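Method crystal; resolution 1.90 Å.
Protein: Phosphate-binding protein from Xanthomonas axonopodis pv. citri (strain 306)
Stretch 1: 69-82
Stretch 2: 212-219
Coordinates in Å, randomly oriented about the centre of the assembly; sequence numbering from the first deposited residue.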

ATOM      1  N   ALA A  69       0.969   1.761  -4.464  1.00 14.65           N
ATOM      2  CA  ALA A  69       1.526   0.590  -5.149  1.00 15.74           C
ATOM      3  C   ALA A  69       0.782   0.317  -6.393  1.00 15.39           C
ATOM      4  O   ALA A  69       1.332  -0.041  -7.452  1.00 15.80           O
ATOM      5  CB  ALA A  69       1.490  -0.634  -4.241  1.00 15.57           C
ATOM      6  N   ALA A  70      -0.522   0.459  -6.285  1.00 17.20           N
ATOM      7  CA  ALA A  70      -1.370   0.225  -7.465  1.00 16.15           C
ATOM      8  C   ALA A  70      -0.989   1.147  -8.599  1.00 16.39           C
ATOM      9  O   ALA A  70      -0.933   0.729  -9.741  1.00 15.82           O
ATOM     10  CB  ALA A  70      -2.845   0.383  -7.121  1.00 15.12           C
ATOM     11  N   MET A  71      -0.764   2.414  -8.264  1.00 16.69           N
ATOM     12  CA  MET A  71      -0.412   3.381  -9.259  1.00 17.57           C
ATOM     13  C   MET A  71       0.978   3.120  -9.810  1.00 16.26           C
ATOM     14  O   MET A  71       1.181   3.357 -10.993  1.00 15.04           O
ATOM     15  CB  MET A  71      -0.605   4.825  -8.752  1.00 17.40           C
ATOM     16  CG  MET A  71      -2.064   5.134  -8.433  1.00 17.83           C
ATOM     17  SD  MET A  71      -3.151   4.954  -9.835  1.00 20.27           S
ATOM     18  CE  MET A  71      -3.843   3.278  -9.667  1.00 20.70           C
ATOM     19  N   LEU A  72       1.910   2.595  -8.987  1.00 15.26           N
ATOM     20  CA  LEU A  72       3.196   2.163  -9.548  1.00 16.91           C
ATOM     21  C   LEU A  72       2.950   1.153 -10.664  1.00 16.45           C
ATOM     22  O   LEU A  72       3.583   1.206 -11.740  1.00 18.44           O
ATOM     23  CB  LEU A  72       4.101   1.511  -8.503  1.00 15.80           C
ATOM     24  CG  LEU A  72       4.556   2.450  -7.418  1.00 16.31           C
ATOM     25  CD1 LEU A  72       5.296   1.663  -6.344  1.00 16.62           C
ATOM     26  CD2 LEU A  72       5.472   3.488  -7.981  1.00 17.69           C
ATOM     27  N   LEU A  73       2.040   0.223 -10.409  1.00 16.37           N
ATOM     28  CA  LEU A  73       1.762  -0.801 -11.404  1.00 16.92           C
ATOM     29  C   LEU A  73       1.093  -0.196 -12.637  1.00 19.61           C
ATOM     30  O   LEU A  73       1.509  -0.484 -13.760  1.00 23.76           O
ATOM     31  CB  LEU A  73       0.919  -1.915 -10.841  1.00 17.02           C
ATOM     32  CG  LEU A  73       1.431  -2.634  -9.602  1.00 17.96           C
ATOM     33  CD1 LEU A  73       0.366  -3.566  -9.041  1.00 17.54           C
ATOM     34  CD2 LEU A  73       2.721  -3.368  -9.916  1.00 17.29           C
ATOM     35  N   GLU A  74       0.082   0.646 -12.442  1.00 19.13           N
ATOM     36  CA  GLU A  74      -0.585   1.296 -13.593  1.00 21.81           C
ATOM     37  C   GLU A  74       0.406   2.135 -14.405  1.00 21.96           C
ATOM     38  O   GLU A  74       0.369   2.113 -15.623  1.00 20.53           O
ATOM     39  CB  GLU A  74      -1.763   2.168 -13.161  1.00 21.68           C
ATOM     40  CG  GLU A  74      -2.649   2.582 -14.320  1.00 27.53           C
ATOM     41  CD  GLU A  74      -3.857   3.372 -13.895  1.00 29.28           C
ATOM     42  OE1 GLU A  74      -4.975   3.110 -14.359  1.00 33.19           O
ATOM     43  OE2 GLU A  74      -3.648   4.313 -13.167  1.00 31.36           O
ATOM     44  N   GLN A  75       1.299   2.847 -13.732  1.00 21.41           N
ATOM     45  CA  GLN A  75       2.262   3.715 -14.445  1.00 24.34           C
ATOM     46  C   GLN A  75       3.212   2.974 -15.335  1.00 24.64           C
ATOM     47  O   GLN A  75       3.546   3.445 -16.397  1.00 23.18           O
ATOM     48  CB  GLN A  75       3.097   4.526 -13.482  1.00 22.02           C
ATOM     49  CG  GLN A  75       2.316   5.627 -12.849  1.00 21.32           C
ATOM     50  CD  GLN A  75       3.046   6.225 -11.663  1.00 21.56           C
ATOM     51  OE1 GLN A  75       4.232   5.906 -11.384  1.00 18.57           O
ATOM     52  NE2 GLN A  75       2.370   7.153 -10.985  1.00 21.51           N
ATOM     53  N   ARG A  76       3.649   1.819 -14.871  1.00 24.66           N
ATOM     54  CA  ARG A  76       4.429   0.933 -15.690  1.00 25.44           C
ATOM     55  C   ARG A  76       3.586   0.238 -16.765  1.00 26.59           C
ATOM     56  O   ARG A  76       4.125  -0.535 -17.507  1.00 31.56           O
ATOM     57  CB  ARG A  76       5.170  -0.084 -14.828  1.00 27.56           C
ATOM     58  CG  ARG A  76       6.179   0.575 -13.899  1.00 29.21           C
ATOM     59  CD  ARG A  76       6.806  -0.478 -13.031  1.00 32.73           C
ATOM     60  NE  ARG A  76       8.003   0.035 -12.401  1.00 38.45           N
ATOM     61  CZ  ARG A  76       8.079   0.582 -11.194  1.00 45.23           C
ATOM     62  NH1 ARG A  76       7.010   0.711 -10.409  1.00 51.79           N
ATOM     63  NH2 ARG A  76       9.261   0.990 -10.757  1.00 48.53           N
ATOM     64  N   GLY A  77       2.295   0.528 -16.893  1.00 23.60           N
ATOM     65  CA  GLY A  77       1.508  -0.014 -18.015  1.00 25.69           C
ATOM     66  C   GLY A  77       1.038  -1.453 -17.870  1.00 25.50           C
ATOM     67  O   GLY A  77       0.552  -2.051 -18.835  1.00 25.15           O
ATOM     68  N   SER A  78       1.138  -1.992 -16.664  1.00 22.80           N
ATOM     69  CA  SER A  78       0.966  -3.401 -16.453  1.00 24.40           C
ATOM     70  C   SER A  78      -0.406  -3.812 -15.813  1.00 22.34           C
ATOM     71  O   SER A  78      -0.792  -4.989 -15.848  1.00 19.78           O
ATOM     72  CB  SER A  78       2.160  -3.887 -15.670  1.00 26.61           C
ATOM     73  OG  SER A  78       2.168  -3.409 -14.344  1.00 32.52           O
ATOM     74  N   ALA A  79      -1.184  -2.834 -15.368  1.00 21.73           N
ATOM     75  CA  ALA A  79      -2.451  -3.071 -14.716  1.00 18.25           C
ATOM     76  C   ALA A  79      -3.380  -1.833 -14.666  1.00 18.67           C
ATOM     77  O   ALA A  79      -2.925  -0.686 -14.743  1.00 17.80           O
ATOM     78  CB  ALA A  79      -2.182  -3.561 -13.336  1.00 17.72           C
ATOM     79  N   HIS A  80      -4.669  -2.078 -14.478  1.00 17.46           N
ATOM     80  CA  HIS A  80      -5.650  -0.991 -14.394  1.00 17.43           C
ATOM     81  C   HIS A  80      -6.654  -1.322 -13.307  1.00 16.21           C
ATOM     82  O   HIS A  80      -6.840  -2.494 -12.988  1.00 15.98           O
ATOM     83  CB  HIS A  80      -6.332  -0.743 -15.754  1.00 17.47           C
ATOM     84  CG  HIS A  80      -6.987  -1.968 -16.313  1.00 18.51           C
ATOM     85  ND1 HIS A  80      -6.283  -2.912 -17.023  1.00 19.55           N
ATOM     86  CD2 HIS A  80      -8.266  -2.390 -16.293  1.00 18.11           C
ATOM     87  CE1 HIS A  80      -7.085  -3.907 -17.362  1.00 18.85           C
ATOM     88  NE2 HIS A  80      -8.294  -3.608 -16.947  1.00 19.70           N
ATOM     89  N   PRO A  81      -7.325  -0.310 -12.757  1.00 16.49           N
ATOM     90  CA  PRO A  81      -8.248  -0.580 -11.659  1.00 16.54           C
ATOM     91  C   PRO A  81      -9.495  -1.375 -12.045  1.00 17.39           C
ATOM     92  O   PRO A  81     -10.040  -1.147 -13.110  1.00 15.92           O
ATOM     93  CB  PRO A  81      -8.627   0.832 -11.170  1.00 16.79           C
ATOM     94  CG  PRO A  81      -7.541   1.739 -11.677  1.00 16.90           C
ATOM     95  CD  PRO A  81      -7.029   1.137 -12.921  1.00 17.00           C
ATOM     96  N   LEU A  82      -9.910  -2.299 -11.193  1.00 18.10           N
ATOM     97  CA  LEU A  82     -11.104  -3.083 -11.375  1.00 17.32           C
ATOM     98  C   LEU A  82     -12.202  -2.568 -10.454  1.00 19.03           C
ATOM     99  O   LEU A  82     -13.321  -2.336 -10.917  1.00 19.82           O
ATOM    100  CB  LEU A  82     -10.826  -4.520 -10.976  1.00 17.91           C
ATOM    101  CG  LEU A  82     -11.984  -5.504 -11.175  1.00 19.41           C
ATOM    102  CD1 LEU A  82     -11.970  -5.967 -12.590  1.00 22.68           C
ATOM    103  CD2 LEU A  82     -11.822  -6.676 -10.234  1.00 21.44           C
ATOM    104  N   ALA A 212      -7.344   1.303  -0.919  1.00 18.29           N
ATOM    105  CA  ALA A 212      -6.912   0.105  -1.661  1.00 16.53           C
ATOM    106  C   ALA A 212      -7.771  -0.080  -2.858  1.00 16.84           C
ATOM    107  O   ALA A 212      -8.818   0.554  -2.954  1.00 13.97           O
ATOM    108  CB  ALA A 212      -6.932  -1.120  -0.791  1.00 16.29           C
ATOM    109  N   VAL A 213      -7.294  -0.934  -3.773  1.00 16.65           N
ATOM    110  CA  VAL A 213      -7.911  -1.079  -5.086  1.00 14.37           C
ATOM    111  C   VAL A 213      -7.539  -2.452  -5.592  1.00 15.06           C
ATOM    112  O   VAL A 213      -6.413  -2.938  -5.409  1.00 15.18           O
ATOM    113  CB  VAL A 213      -7.445   0.032  -6.045  1.00 16.17           C
ATOM    114  CG1 VAL A 213      -5.962   0.088  -6.161  1.00 15.98           C
ATOM    115  CG2 VAL A 213      -8.042  -0.068  -7.446  1.00 14.55           C
ATOM    116  N   GLU A 214      -8.489  -3.088  -6.265  1.00 14.11           N
ATOM    117  CA  GLU A 214      -8.231  -4.301  -7.018  1.00 16.20           C
ATOM    118  C   GLU A 214      -7.758  -3.905  -8.405  1.00 16.25           C
ATOM    119  O   GLU A 214      -8.426  -3.137  -9.121  1.00 16.97           O
ATOM    120  CB  GLU A 214      -9.555  -5.126  -7.115  1.00 16.34           C
ATOM    121  CG  GLU A 214     -10.160  -5.402  -5.747  1.00 15.57           C
ATOM    122  CD  GLU A 214      -9.141  -6.016  -4.814  1.00 17.44           C
ATOM    123  OE1 GLU A 214      -8.613  -7.065  -5.203  1.00 15.48           O
ATOM    124  OE2 GLU A 214      -8.863  -5.450  -3.721  1.00 16.94           O
ATOM    125  N   MET A 215      -6.633  -4.456  -8.823  1.00 16.09           N
ATOM    126  CA  MET A 215      -6.097  -4.192 -10.133  1.00 14.88           C
ATOM    127  C   MET A 215      -6.059  -5.474 -10.916  1.00 16.98           C
ATOM    128  O   MET A 215      -5.834  -6.562 -10.362  1.00 19.03           O
ATOM    129  CB  MET A 215      -4.690  -3.647 -10.083  1.00 14.76           C
ATOM    130  CG  MET A 215      -4.468  -2.458  -9.170  1.00 15.38           C
ATOM    131  SD  MET A 215      -5.119  -0.908  -9.855  1.00 14.37           S
ATOM    132  CE  MET A 215      -3.951  -0.543 -11.122  1.00 15.56           C
ATOM    133  N   VAL A 216      -6.266  -5.343 -12.213  1.00 16.24           N
ATOM    134  CA  VAL A 216      -6.095  -6.479 -13.102  1.00 16.87           C
ATOM    135  C   VAL A 216      -5.158  -6.132 -14.191  1.00 18.73           C
ATOM    136  O   VAL A 216      -5.030  -4.968 -14.635  1.00 18.88           O
ATOM    137  CB  VAL A 216      -7.393  -7.030 -13.716  1.00 17.50           C
ATOM    138  CG1 VAL A 216      -8.282  -7.644 -12.642  1.00 17.15           C
ATOM    139  CG2 VAL A 216      -8.095  -5.981 -14.561  1.00 17.93           C
ATOM    140  N   ARG A 217      -4.524  -7.169 -14.704  1.00 19.73           N
ATOM    141  CA  ARG A 217      -3.489  -6.953 -15.654  1.00 19.32           C
ATOM    142  C   ARG A 217      -4.018  -6.414 -16.965  1.00 19.22           C
ATOM    143  O   ARG A 217      -5.083  -6.778 -17.445  1.00 17.09           O
ATOM    144  CB  ARG A 217      -2.698  -8.208 -15.906  1.00 20.34           C
ATOM    145  CG  ARG A 217      -3.432  -9.286 -16.656  1.00 20.27           C
ATOM    146  CD  ARG A 217      -2.422 -10.335 -17.042  1.00 21.39           C
ATOM    147  NE  ARG A 217      -3.105 -11.429 -17.675  1.00 22.97           N
ATOM    148  CZ  ARG A 217      -3.376 -11.508 -18.979  1.00 25.37           C
ATOM    149  NH1 ARG A 217      -3.036 -10.560 -19.848  1.00 26.09           N
ATOM    150  NH2 ARG A 217      -4.019 -12.563 -19.414  1.00 30.65           N
ATOM    151  N   THR A 218      -3.145  -5.605 -17.558  1.00 21.94           N
ATOM    152  CA  THR A 218      -3.234  -5.219 -18.953  1.00 24.40           C
ATOM    153  C   THR A 218      -3.442  -6.451 -19.781  1.00 23.16           C
ATOM    154  O   THR A 218      -2.735  -7.485 -19.618  1.00 25.63           O
ATOM    155  CB  THR A 218      -1.921  -4.613 -19.385  1.00 25.61           C
ATOM    156  OG1 THR A 218      -1.623  -3.480 -18.574  1.00 24.74           O
ATOM    157  CG2 THR A 218      -1.929  -4.228 -20.931  1.00 28.44           C
ATOM    158  N   GLY A 219      -4.416  -6.379 -20.660  1.00 23.61           N
ATOM    159  CA  GLY A 219      -4.714  -7.515 -21.531  1.00 24.57           C
ATOM    160  C   GLY A 219      -5.514  -8.700 -20.984  1.00 25.43           C
ATOM    161  O   GLY A 219      -5.788  -9.666 -21.736  1.00 26.34           O
TER
HETATM  162  O   HOH W   1      -3.775  -2.193 -17.788  1.00 22.44           O

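Two strands, 79-82 and 212-217, lie side by side as an antiparallel pair, and the helix 69-75 that precedes the first of them rests against the second. The backbone ladder is regular. The amide N of His-80 donates to Val-216 O at 2.9 Å, and Val-216 N returns the bond to His-80 O at 3.0 Å, the paired exchange that defines a hydrogen-bonded antiparallel site. Two residues further along, Leu-82 N donates to Glu-214 O at 2.7 Å; in the other direction, Thr-218 N reaches Ser-78 O at 3.0 Å. Pro-81 has no amide hydrogen to give, but it falls at a non-hydrogen-bonded position opposite Met-215, so the ladder loses nothing there.

Met-215 covers the most surface. Its CA-to-CB bond points sideways, yet the flexible, unbranched chain, with all three chi angles in m, brings its end in between helix and strand. Met-215 SD lies 3.8 Å from Ala-70 CB and 3.6 Å from Pro-81 CA, while Met-215 CE meets Met-71 CE at 4.1 Å and Pro-81 CD at 3.9 Å. Nearer the backbone, Met-215 CB packs on Ala-79 CB at 4.1 Å. A long apolar chain suits a site with so many neighbours at different depths. Ala-70 points toward the strand, and its small methyl permits close approach: Ala-70 CB is 3.3 Å from Val-213 CG1, a tight apolar contact.

Val-216 is next in covered area, and its side chain shares a face of the sheet with that of His-80. Val-216, branched at CB and well suited to an extended backbone, offers CG2 to His-80 NE2 at 3.4 Å and CG1 to Leu-82 CD1 at 4.1 Å. Its carbonyl O sits over one face of the imidazole, although its hydrogen bond is to the backbone of His-80. The ring also serves the polar end of the contact: a water lies 2.7 Å from His-80 ND1 and donates to Thr-218 OG1 at 2.6 Å, so the two side chains are bridged without touching directly.

Thr-218 completes this end. Thr-218 OG1 donates to Gly-77 O at 2.6 Å, adding a side-chain bond to the one made by its own amide. Gly-77 ends the helix in a Schellman motif: with positive phi, a conformation that favours glycine, Gly-77 N bonds to Glu-74 O at 2.8 Å, and Ser-78 N reaches back to Leu-73 O at 3.3 Å. The turn thus leads the chain from the helix into the strand pairing.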